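Local coordinates for protein Exo-alpha-sialidase (Clostridium perfringens, PDB 2VO8) that probably cleaves terminal sialic acid from glycans as a family 33 glycoside hydrolase and, through the cohesin module described here, probably binds dockerin partners in toxin complexes, at residues S12-V16 and F26-L30; A44-Y50 and G77-V83; E53-E59 and V99-I105. Where two conformers were deposited one is given. Residue numbers count along the deposited sequence, not the author numbering.

Contact 1 of 3, residues S12-V16 and F26-L30; sequences STIKV and FEAIL
Ile-14 (chi1 t, chi2 t) and Leu-30 (m, t) make the apolar centre: CD1 of Ile-14 lies 4.0 Å from CD2 of Leu-30 and 4.3 Å from CB of Ala-28. On the same face, Val-16 (chi1 p) brings its CG2 to 3.6 Å from CE1 of Phe-26, obliquely to the ring, and its CB to 4.3 Å from CB of Ala-28. The backbones are extended and antiparallel, with axes of 12-15 and 26-30 at 163° and 4.6 Å apart. Ile-14 and Leu-30 form a non-hydrogen-bonded pair (CA-CA 4.7 Å), Lys-15 and Ile-29 a hydrogen-bonded one (CA-CA 5.0 Å), closed by Lys-15 N to Ile-29 O at 3.0 Å and Ile-29 N to Lys-15 O at 2.8 Å. Lys-15 and Ile-29 point to the outer face, their CB atoms 4.3 Å apart. There Lys-15 (m, t, m, m) bends to place NZ 2.9 Å from a water that also lies 2.8 Å from Thr-13 OG1 and a short 2.4 Å from Ile-29 O; the same NZ forms a salt bridge with Asp-95. The pair belongs to one sheet of the cohesin jelly-roll sandwich. Strand 126-139 runs parallel along the far edge of 10-15, strand 95-103 runs antiparallel beside 26-33, and the Ile-14/Leu-30 face packs on Tyr-46, Phe-48 and Leu-114 of the opposing sheet.

Contact 2 of 3, residues A44-Y50 and G77-V83; sequences AEYLFEY and GKVRILV
Seven main-chain hydrogen bonds join these antiparallel strands of the cohesin jelly-roll sandwich, in the sheet ordered 107-121, 41-49, 78-85, 67-75. Three pairs are doubly bonded: Ala-44 N to Val-83 O (2.8 Å) and Val-83 N to Ala-44 O (2.9 Å); Tyr-46 N to Ile-81 O (2.9 Å) and Ile-81 N to Tyr-46 O (3.0 Å); Phe-48 N to Val-79 O (2.8 Å) and Val-79 N to Phe-48 O (2.9 Å). Tyr-50 N to Gly-77 O (3.0 Å) ends the ladder. The axes lie 4.6 Å apart at 160°. Glu-45/Leu-82, Leu-47/Arg-80 and Glu-49/Lys-78 are the non-hydrogen-bonded pairs, pointing to the outer face; in cohesins dockerin typically docks on this sheet, probably here too. Glu-49 OE1 stays 4.5 Å from Lys-78 NZ, beyond a salt bridge; its OE2 bonds to Thr-115. Inward, Phe-48 (chi1 t) sets CB 3.9 Å from Ile-81 CD1, and Tyr-46 (m) sets CE2 3.9 Å from Val-83 CG2. Tyr-50 (p), its hydroxyl on Glu-73, turns back over Gly-77, whose phi is 81° and where a CB would clash with Tyr-50 O: Gly-77 CA sits 3.8 Å from the Tyr-50 ring centroid, 26° off the normal, a CH-pi contact.

Contact 3 of 3, residues E53-E59 and V99-I105; sequences EAFILNE and VNLTPKI
Strands 55-59 and 99-103 run antiparallel at 151°, axes 4.5 Å apart, and pair regularly until a classic beta bulge, in which Asn-58 and Glu-59 both face Asn-100. Ile-56 and Thr-102 satisfy each other, Ile-56 N to Thr-102 O at 2.9 Å and Thr-102 N to Ile-56 O at 3.1 Å. In the bulge, Asn-58 N donates to Asn-100 O at 2.8 Å, while Glu-59 N reaches the same Asn-100 O only weakly at 3.5 Å; Asn-100 N returns a bond to Glu-59 O at 2.9 Å. Pro-103 has no N-H to give, yet faces Phe-55 in a non-hydrogen-bonded pair (CA-CA 4.2 Å), where none is needed. Lys-104 N meets Ala-54 O at 2.7 Å, and the Lys-104 side chain (p, t, t, p) stretches across so that NZ donates to Glu-53 O at 3.1 Å. On the inner face, Leu-57 CD1 touches Val-99 CG1 at 3.6 Å and Phe-55 CB touches Leu-101 CD2 at 4.0 Å. The other edge of 99-103 bonds to Phe-26 and Ala-28, making it an internal strand of the cohesin sheet. Main-chain amides thus hold the pairing across a register break, with lysine extending it past the strand end.

Contacts 1 and 3 share one sheet, joined where Phe-26 N meets Leu-101 O (2.9 Å) and Ala-28 O meets Val-99 N (2.8 Å); contact 2 lies in the opposing sheet. The sandwich core forms between them: Leu-30 CD1 touches Tyr-46 CD2 at 3.8 Å, and Val-79 CG2 touches Leu-57 CD2 at 3.9 Å. Centres of contacts 1 and 2 lie about 6 Å from the chain centre, that of contact 3 about 14 Å. Contact 2 is richest in buried residues, contact 3 in exposed ones; contact 1, though central, is less buried. Their bonding differs: contact 2 has an unbroken ladder, contact 1 one bonded pair, contact 3 a bulge and a lysine bond.

Contact 1 of 3, residues S12-V16 and F26-L30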
loop_
_atom_site.group_PDB
_atom_site.type_symbol
_atom_site.label_atom_id
_atom_site.label_comp_id
_atom_site.label_asym_id
_atom_site.label_seq_id
_atom_site.Cartn_x
_atom_site.Cartn_y
_atom_site.Cartn_z
ATOM N N SER A 12 0.458 -6.044 7.285
ATOM C CA SER A 12 0.638 -4.984 6.247
ATOM C C SER A 12 1.100 -3.706 6.944
ATOM O O SER A 12 0.809 -3.511 8.125
ATOM C CB SER A 12 -0.644 -4.762 5.444
ATOM O OG SER A 12 -1.729 -4.296 6.225
ATOM N N THR A 13 1.781 -2.819 6.222
ATOM C CA THR A 13 2.237 -1.544 6.730
ATOM C C THR A 13 1.830 -0.469 5.763
ATOM O O THR A 13 1.794 -0.710 4.563
ATOM C CB THR A 13 3.762 -1.489 6.936
ATOM O OG1 THR A 13 4.452 -1.699 5.683
ATOM C CG2 THR A 13 4.218 -2.534 7.981
ATOM N N ILE A 14 1.432 0.676 6.307
ATOM C CA ILE A 14 1.271 1.902 5.496
ATOM C C ILE A 14 1.905 3.056 6.267
ATOM O O ILE A 14 1.572 3.269 7.427
ATOM C CB ILE A 14 -0.211 2.139 5.082
ATOM C CG1 ILE A 14 -0.402 3.535 4.439
ATOM C CG2 ILE A 14 -1.221 1.915 6.203
ATOM C CD1 ILE A 14 -1.775 3.644 3.666
ATOM N N LYS A 15 2.814 3.770 5.621
ATOM C CA LYS A 15 3.575 4.866 6.218
ATOM C C LYS A 15 3.295 6.097 5.381
ATOM O O LYS A 15 3.410 6.069 4.156
ATOM C CB LYS A 15 5.061 4.600 6.316
ATOM C CG LYS A 15 5.439 3.554 7.356
ATOM C CD LYS A 15 6.964 3.445 7.578
ATOM C CE LYS A 15 7.696 2.898 6.389
ATOM N NZ LYS A 15 7.401 1.462 6.132
ATOM N N VAL A 16 2.838 7.135 6.057
ATOM C CA VAL A 16 2.496 8.383 5.389
ATOM C C VAL A 16 2.580 9.500 6.415
ATOM O O VAL A 16 2.370 9.303 7.654
ATOM C CB VAL A 16 1.075 8.278 4.723
ATOM C CG1 VAL A 16 0.088 7.906 5.698
ATOM C CG2 VAL A 16 0.636 9.625 3.990
ATOM N N PHE A 26 2.325 13.835 -2.290
ATOM C CA PHE A 26 2.971 13.106 -1.191
ATOM C C PHE A 26 2.918 11.604 -1.493
ATOM O O PHE A 26 2.167 11.192 -2.330
ATOM C CB PHE A 26 2.252 13.445 0.148
ATOM C CG PHE A 26 0.869 12.836 0.270
ATOM C CD1 PHE A 26 0.653 11.589 0.875
ATOM C CD2 PHE A 26 -0.253 13.528 -0.208
ATOM C CE1 PHE A 26 -0.621 11.050 0.931
ATOM C CE2 PHE A 26 -1.504 12.980 -0.186
ATOM C CZ PHE A 26 -1.709 11.750 0.413
ATOM N N GLU A 27 3.678 10.775 -0.757
ATOM C CA GLU A 27 3.784 9.321 -0.927
ATOM C C GLU A 27 3.096 8.572 0.258
ATOM O O GLU A 27 3.386 8.938 1.397
ATOM C CB GLU A 27 5.307 8.951 -0.946
ATOM C CG GLU A 27 6.021 9.128 -2.355
ATOM C CD GLU A 27 6.735 10.494 -2.625
ATOM O OE1 GLU A 27 7.081 10.764 -3.795
ATOM O OE2 GLU A 27 6.989 11.301 -1.708
ATOM N N ALA A 28 2.236 7.591 0.008
ATOM C CA ALA A 28 1.981 6.546 0.988
ATOM C C ALA A 28 2.787 5.300 0.654
ATOM O O ALA A 28 2.777 4.832 -0.486
ATOM C CB ALA A 28 0.497 6.220 1.043
ATOM N N ILE A 29 3.483 4.768 1.654
ATOM C CA ILE A 29 4.419 3.671 1.443
ATOM C C ILE A 29 3.866 2.363 1.999
ATOM O O ILE A 29 3.709 2.207 3.210
ATOM C CB ILE A 29 5.783 3.959 2.098
ATOM C CG1 ILE A 29 6.395 5.234 1.514
ATOM C CG2 ILE A 29 6.723 2.778 1.912
ATOM C CD1 ILE A 29 7.659 5.681 2.216
ATOM N N LEU A 30 3.572 1.427 1.103
ATOM C CA LEU A 30 2.938 0.178 1.477
ATOM C C LEU A 30 3.981 -0.932 1.653
ATOM O O LEU A 30 4.894 -1.075 0.842
ATOM C CB LEU A 30 1.912 -0.251 0.478
ATOM C CG LEU A 30 0.987 0.791 -0.146
ATOM C CD1 LEU A 30 -0.042 0.060 -0.993
ATOM C CD2 LEU A 30 0.331 1.579 1.031
HETATM O O HOH W 1 4.873 0.924 4.906
#

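Contact 2 of 3, residues A44-Y50 and G77-V83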
loop_
_atom_site.group_PDB
_atom_site.type_symbol
_atom_site.label_atom_id
_atom_site.label_comp_id
_atom_site.label_asym_id
_atom_site.label_seq_id
_atom_site.Cartn_x
_atom_site.Cartn_y
_atom_site.Cartn_z
ATOM N N ALA A 44 2.879 -9.876 -3.229
ATOM C CA ALA A 44 1.857 -9.375 -2.294
ATOM C C ALA A 44 0.700 -8.776 -3.096
ATOM O O ALA A 44 0.825 -8.498 -4.316
ATOM C CB ALA A 44 2.452 -8.424 -1.317
ATOM N N GLU A 45 -0.429 -8.574 -2.423
ATOM C CA GLU A 45 -1.581 -7.925 -3.038
ATOM C C GLU A 45 -2.332 -7.064 -2.029
ATOM O O GLU A 45 -2.744 -7.545 -0.972
ATOM C CB GLU A 45 -2.523 -8.968 -3.643
ATOM C CG GLU A 45 -3.908 -8.435 -3.974
ATOM C CD GLU A 45 -4.779 -9.466 -4.663
ATOM O OE1 GLU A 45 -4.282 -10.578 -4.940
ATOM O OE2 GLU A 45 -5.963 -9.165 -4.928
ATOM N N TYR A 46 -2.506 -5.789 -2.359
ATOM C CA TYR A 46 -3.339 -4.897 -1.561
ATOM C C TYR A 46 -4.627 -4.543 -2.297
ATOM O O TYR A 46 -4.701 -4.641 -3.522
ATOM C CB TYR A 46 -2.571 -3.623 -1.203
ATOM C CG TYR A 46 -1.221 -3.880 -0.573
ATOM C CD1 TYR A 46 -1.112 -4.226 0.767
ATOM C CD2 TYR A 46 -0.054 -3.775 -1.319
ATOM C CE1 TYR A 46 0.121 -4.461 1.347
ATOM C CE2 TYR A 46 1.183 -4.008 -0.749
ATOM C CZ TYR A 46 1.264 -4.351 0.585
ATOM O OH TYR A 46 2.493 -4.584 1.158
ATOM N N LEU A 47 -5.640 -4.132 -1.541
ATOM C CA LEU A 47 -6.676 -3.278 -2.063
ATOM C C LEU A 47 -6.524 -2.009 -1.236
ATOM O O LEU A 47 -6.713 -2.003 -0.012
ATOM C CB LEU A 47 -8.084 -3.883 -2.077
ATOM C CG LEU A 47 -9.038 -2.923 -2.839
ATOM C CD1 LEU A 47 -8.939 -3.003 -4.353
ATOM C CD2 LEU A 47 -10.491 -3.032 -2.350
ATOM N N PHE A 48 -6.079 -0.965 -1.942
ATOM C CA PHE A 48 -5.725 0.326 -1.354
ATOM C C PHE A 48 -6.936 1.240 -1.484
ATOM O O PHE A 48 -7.468 1.385 -2.563
ATOM C CB PHE A 48 -4.551 0.964 -2.081
ATOM C CG PHE A 48 -4.229 2.368 -1.599
ATOM C CD1 PHE A 48 -3.486 2.586 -0.452
ATOM C CD2 PHE A 48 -4.694 3.475 -2.297
ATOM C CE1 PHE A 48 -3.192 3.860 -0.015
ATOM C CE2 PHE A 48 -4.383 4.727 -1.882
ATOM C CZ PHE A 48 -3.642 4.946 -0.765
ATOM N N GLU A 49 -7.372 1.836 -0.383
ATOM C CA GLU A 49 -8.604 2.654 -0.405
ATOM C C GLU A 49 -8.303 4.057 0.058
ATOM O O GLU A 49 -7.465 4.301 0.936
ATOM C CB GLU A 49 -9.710 1.982 0.416
ATOM C CG GLU A 49 -10.154 0.671 -0.227
ATOM C CD GLU A 49 -11.543 0.265 0.160
ATOM O OE1 GLU A 49 -12.419 1.162 0.301
ATOM O OE2 GLU A 49 -11.785 -0.959 0.280
ATOM N N TYR A 50 -8.975 4.999 -0.603
ATOM C CA TYR A 50 -8.805 6.403 -0.315
ATOM C C TYR A 50 -10.059 7.160 -0.813
ATOM O O TYR A 50 -10.854 6.626 -1.588
ATOM C CB TYR A 50 -7.573 6.930 -1.021
ATOM C CG TYR A 50 -7.748 7.142 -2.503
ATOM C CD1 TYR A 50 -8.041 8.415 -3.027
ATOM C CD2 TYR A 50 -7.581 6.078 -3.406
ATOM C CE1 TYR A 50 -8.148 8.608 -4.412
ATOM C CE2 TYR A 50 -7.724 6.262 -4.776
ATOM C CZ TYR A 50 -8.007 7.540 -5.280
ATOM O OH TYR A 50 -8.182 7.691 -6.649
ATOM N N GLY A 77 -11.492 5.333 -5.855
ATOM C CA GLY A 77 -11.010 5.247 -4.475
ATOM C C GLY A 77 -10.721 3.840 -3.972
ATOM O O GLY A 77 -10.497 3.651 -2.781
ATOM N N LYS A 78 -10.725 2.867 -4.880
ATOM C CA LYS A 78 -10.394 1.456 -4.561
ATOM C C LYS A 78 -9.462 0.910 -5.627
ATOM O O LYS A 78 -9.864 0.786 -6.783
ATOM C CB LYS A 78 -11.645 0.590 -4.481
ATOM C CG LYS A 78 -12.592 1.021 -3.362
ATOM C CD LYS A 78 -13.739 0.071 -3.216
ATOM C CE LYS A 78 -14.636 0.469 -2.042
ATOM N NZ LYS A 78 -16.003 -0.089 -2.157
ATOM N N VAL A 79 -8.219 0.612 -5.225
ATOM C CA VAL A 79 -7.130 0.319 -6.176
ATOM C C VAL A 79 -6.538 -1.061 -5.845
ATOM O O VAL A 79 -5.990 -1.276 -4.754
ATOM C CB VAL A 79 -6.017 1.353 -6.153
ATOM C CG1 VAL A 79 -5.005 1.124 -7.361
ATOM C CG2 VAL A 79 -6.554 2.787 -6.159
ATOM N N ARG A 80 -6.667 -1.967 -6.804
ATOM C CA ARG A 80 -6.065 -3.288 -6.719
ATOM C C ARG A 80 -4.601 -3.171 -7.101
ATOM O O ARG A 80 -4.287 -2.691 -8.187
ATOM C CB ARG A 80 -6.781 -4.278 -7.630
ATOM C CG ARG A 80 -6.152 -5.653 -7.532
ATOM C CD ARG A 80 -7.052 -6.728 -8.083
ATOM N NE ARG A 80 -7.090 -6.730 -9.551
ATOM C CZ ARG A 80 -8.170 -6.486 -10.308
ATOM N NH1 ARG A 80 -9.363 -6.196 -9.763
ATOM N NH2 ARG A 80 -8.063 -6.521 -11.633
ATOM N N ILE A 81 -3.723 -3.616 -6.214
ATOM C CA ILE A 81 -2.270 -3.486 -6.359
ATOM C C ILE A 81 -1.643 -4.869 -6.200
ATOM O O ILE A 81 -1.844 -5.535 -5.170
ATOM C CB ILE A 81 -1.654 -2.530 -5.356
ATOM C CG1 ILE A 81 -2.336 -1.150 -5.436
ATOM C CG2 ILE A 81 -0.114 -2.469 -5.520
ATOM C CD1 ILE A 81 -1.769 -0.202 -4.554
ATOM N N LEU A 82 -0.962 -5.319 -7.272
ATOM C CA LEU A 82 -0.249 -6.609 -7.273
ATOM C C LEU A 82 1.229 -6.289 -7.308
ATOM O O LEU A 82 1.688 -5.594 -8.252
ATOM C CB LEU A 82 -0.625 -7.440 -8.511
ATOM C CG LEU A 82 -2.101 -7.789 -8.697
ATOM C CD1 LEU A 82 -2.389 -8.630 -9.982
ATOM C CD2 LEU A 82 -2.623 -8.529 -7.490
ATOM N N VAL A 83 1.966 -6.776 -6.301
ATOM C CA VAL A 83 3.419 -6.637 -6.165
ATOM C C VAL A 83 4.002 -8.044 -6.387
ATOM O O VAL A 83 3.559 -8.992 -5.768
ATOM C CB VAL A 83 3.955 -6.273 -4.733
ATOM C CG1 VAL A 83 5.369 -5.747 -4.840
ATOM C CG2 VAL A 83 3.071 -5.313 -3.921
HETATM O O HOH W 2 -12.303 3.959 -0.940
#

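Contact 3 of 3, residues E53-E59 and V99-I105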
loop_
_atom_site.group_PDB
_atom_site.type_symbol
_atom_site.label_atom_id
_atom_site.label_comp_id
_atom_site.label_asym_id
_atom_site.label_seq_id
_atom_site.Cartn_x
_atom_site.Cartn_y
_atom_site.Cartn_z
ATOM N N GLU A 53 -12.781 11.833 -3.610
ATOM C CA GLU A 53 -13.166 13.276 -3.644
ATOM C C GLU A 53 -12.037 14.185 -3.140
ATOM O O GLU A 53 -11.897 15.348 -3.573
ATOM C CB GLU A 53 -14.429 13.544 -2.805
ATOM C CG GLU A 53 -15.644 12.792 -3.267
ATOM C CD GLU A 53 -16.905 13.216 -2.530
ATOM O OE1 GLU A 53 -16.809 13.661 -1.378
ATOM O OE2 GLU A 53 -17.992 13.094 -3.137
ATOM N N ALA A 54 -11.214 13.659 -2.240
ATOM C CA ALA A 54 -10.207 14.456 -1.576
ATOM C C ALA A 54 -8.808 14.403 -2.194
ATOM O O ALA A 54 -8.022 15.310 -1.947
ATOM C CB ALA A 54 -10.138 14.110 -0.126
ATOM N N PHE A 55 -8.505 13.332 -2.927
ATOM C CA PHE A 55 -7.206 13.048 -3.539
ATOM C C PHE A 55 -7.297 12.718 -5.012
ATOM O O PHE A 55 -8.220 12.116 -5.438
ATOM C CB PHE A 55 -6.469 11.890 -2.866
ATOM C CG PHE A 55 -6.357 12.005 -1.391
ATOM C CD1 PHE A 55 -5.311 12.623 -0.833
ATOM C CD2 PHE A 55 -7.318 11.463 -0.565
ATOM C CE1 PHE A 55 -5.200 12.712 0.485
ATOM C CE2 PHE A 55 -7.210 11.549 0.737
ATOM C CZ PHE A 55 -6.161 12.197 1.274
ATOM N N ILE A 56 -6.247 13.104 -5.718
ATOM C CA ILE A 56 -5.920 12.666 -7.069
ATOM C C ILE A 56 -4.860 11.492 -7.004
ATOM O O ILE A 56 -3.840 11.737 -6.457
ATOM C CB ILE A 56 -5.283 13.894 -7.838
ATOM C CG1 ILE A 56 -6.241 15.086 -7.877
ATOM C CG2 ILE A 56 -4.823 13.546 -9.159
ATOM C CD1 ILE A 56 -5.594 16.411 -8.046
ATOM N N LEU A 57 -5.156 10.306 -7.591
ATOM C CA LEU A 57 -4.142 9.263 -7.689
ATOM C C LEU A 57 -3.178 9.538 -8.838
ATOM O O LEU A 57 -3.575 9.549 -10.003
ATOM C CB LEU A 57 -4.799 7.893 -7.868
ATOM C CG LEU A 57 -3.851 6.698 -7.994
ATOM C CD1 LEU A 57 -3.063 6.499 -6.708
ATOM C CD2 LEU A 57 -4.620 5.438 -8.357
ATOM N N ASN A 58 -1.912 9.757 -8.501
ATOM C CA ASN A 58 -0.906 10.156 -9.498
ATOM C C ASN A 58 -0.195 9.008 -10.154
ATOM O O ASN A 58 -0.255 8.867 -11.377
ATOM C CB ASN A 58 0.139 11.089 -8.908
ATOM C CG ASN A 58 -0.455 12.363 -8.401
ATOM O OD1 ASN A 58 -0.104 12.861 -7.309
ATOM N ND2 ASN A 58 -1.387 12.899 -9.181
ATOM N N GLU A 59 0.498 8.196 -9.369
ATOM C CA GLU A 59 1.197 6.992 -9.907
ATOM C C GLU A 59 1.442 6.048 -8.743
ATOM O O GLU A 59 1.565 6.497 -7.590
ATOM C CB GLU A 59 2.532 7.299 -10.542
ATOM C CG GLU A 59 3.469 8.107 -9.638
ATOM C CD GLU A 59 4.952 8.115 -10.068
ATOM O OE1 GLU A 59 5.250 7.774 -11.251
ATOM O OE2 GLU A 59 5.810 8.506 -9.224
ATOM N N VAL A 99 2.659 4.895 -3.290
ATOM C CA VAL A 99 1.425 5.424 -3.885
ATOM C C VAL A 99 1.482 6.954 -3.806
ATOM O O VAL A 99 1.563 7.528 -2.734
ATOM C CB VAL A 99 0.129 4.896 -3.183
ATOM C CG1 VAL A 99 -1.155 5.438 -3.867
ATOM C CG2 VAL A 99 0.086 3.414 -3.127
ATOM N N ASN A 100 1.540 7.617 -4.961
ATOM C CA ASN A 100 1.749 9.062 -5.011
ATOM C C ASN A 100 0.373 9.710 -5.251
ATOM O O ASN A 100 -0.344 9.326 -6.174
ATOM C CB ASN A 100 2.731 9.434 -6.121
ATOM C CG ASN A 100 3.195 10.841 -6.004
ATOM O OD1 ASN A 100 2.420 11.792 -6.319
ATOM N ND2 ASN A 100 4.425 11.034 -5.507
ATOM N N LEU A 101 0.010 10.610 -4.347
ATOM C CA LEU A 101 -1.309 11.273 -4.286
ATOM C C LEU A 101 -1.136 12.764 -4.131
ATOM O O LEU A 101 -0.199 13.205 -3.555
ATOM C CB LEU A 101 -2.119 10.752 -3.086
ATOM C CG LEU A 101 -2.460 9.259 -3.193
ATOM C CD1 LEU A 101 -2.092 8.517 -1.881
ATOM C CD2 LEU A 101 -3.862 8.981 -3.566
ATOM N N THR A 102 -2.077 13.554 -4.650
ATOM C CA THR A 102 -2.131 15.004 -4.395
ATOM C C THR A 102 -3.519 15.352 -3.834
ATOM O O THR A 102 -4.542 15.033 -4.470
ATOM C CB THR A 102 -1.875 15.830 -5.652
ATOM O OG1 THR A 102 -0.599 15.468 -6.232
ATOM C CG2 THR A 102 -1.944 17.360 -5.357
ATOM N N PRO A 103 -3.560 15.952 -2.645
ATOM C CA PRO A 103 -4.909 16.325 -2.123
ATOM C C PRO A 103 -5.511 17.445 -2.942
ATOM O O PRO A 103 -4.779 18.251 -3.492
ATOM C CB PRO A 103 -4.641 16.782 -0.681
ATOM C CG PRO A 103 -3.148 16.376 -0.386
ATOM C CD PRO A 103 -2.484 16.320 -1.714
ATOM N N LYS A 104 -6.837 17.457 -3.076
ATOM C CA LYS A 104 -7.463 18.599 -3.789
ATOM C C LYS A 104 -8.543 19.300 -2.976
ATOM O O LYS A 104 -9.171 20.248 -3.495
ATOM C CB LYS A 104 -7.989 18.141 -5.135
ATOM C CG LYS A 104 -9.084 17.085 -5.110
ATOM C CD LYS A 104 -9.457 16.769 -6.515
ATOM C CE LYS A 104 -10.575 15.771 -6.691
ATOM N NZ LYS A 104 -11.973 16.336 -6.519
ATOM N N ILE A 105 -8.796 18.823 -1.764
ATOM C CA ILE A 105 -9.680 19.485 -0.792
ATOM C C ILE A 105 -9.134 19.373 0.608
ATOM O O ILE A 105 -8.711 18.306 1.022
ATOM C CB ILE A 105 -11.083 18.839 -0.696
ATOM C CG1 ILE A 105 -11.807 18.937 -2.021
ATOM C CG2 ILE A 105 -11.909 19.512 0.431
ATOM C CD1 ILE A 105 -13.079 18.056 -2.071
#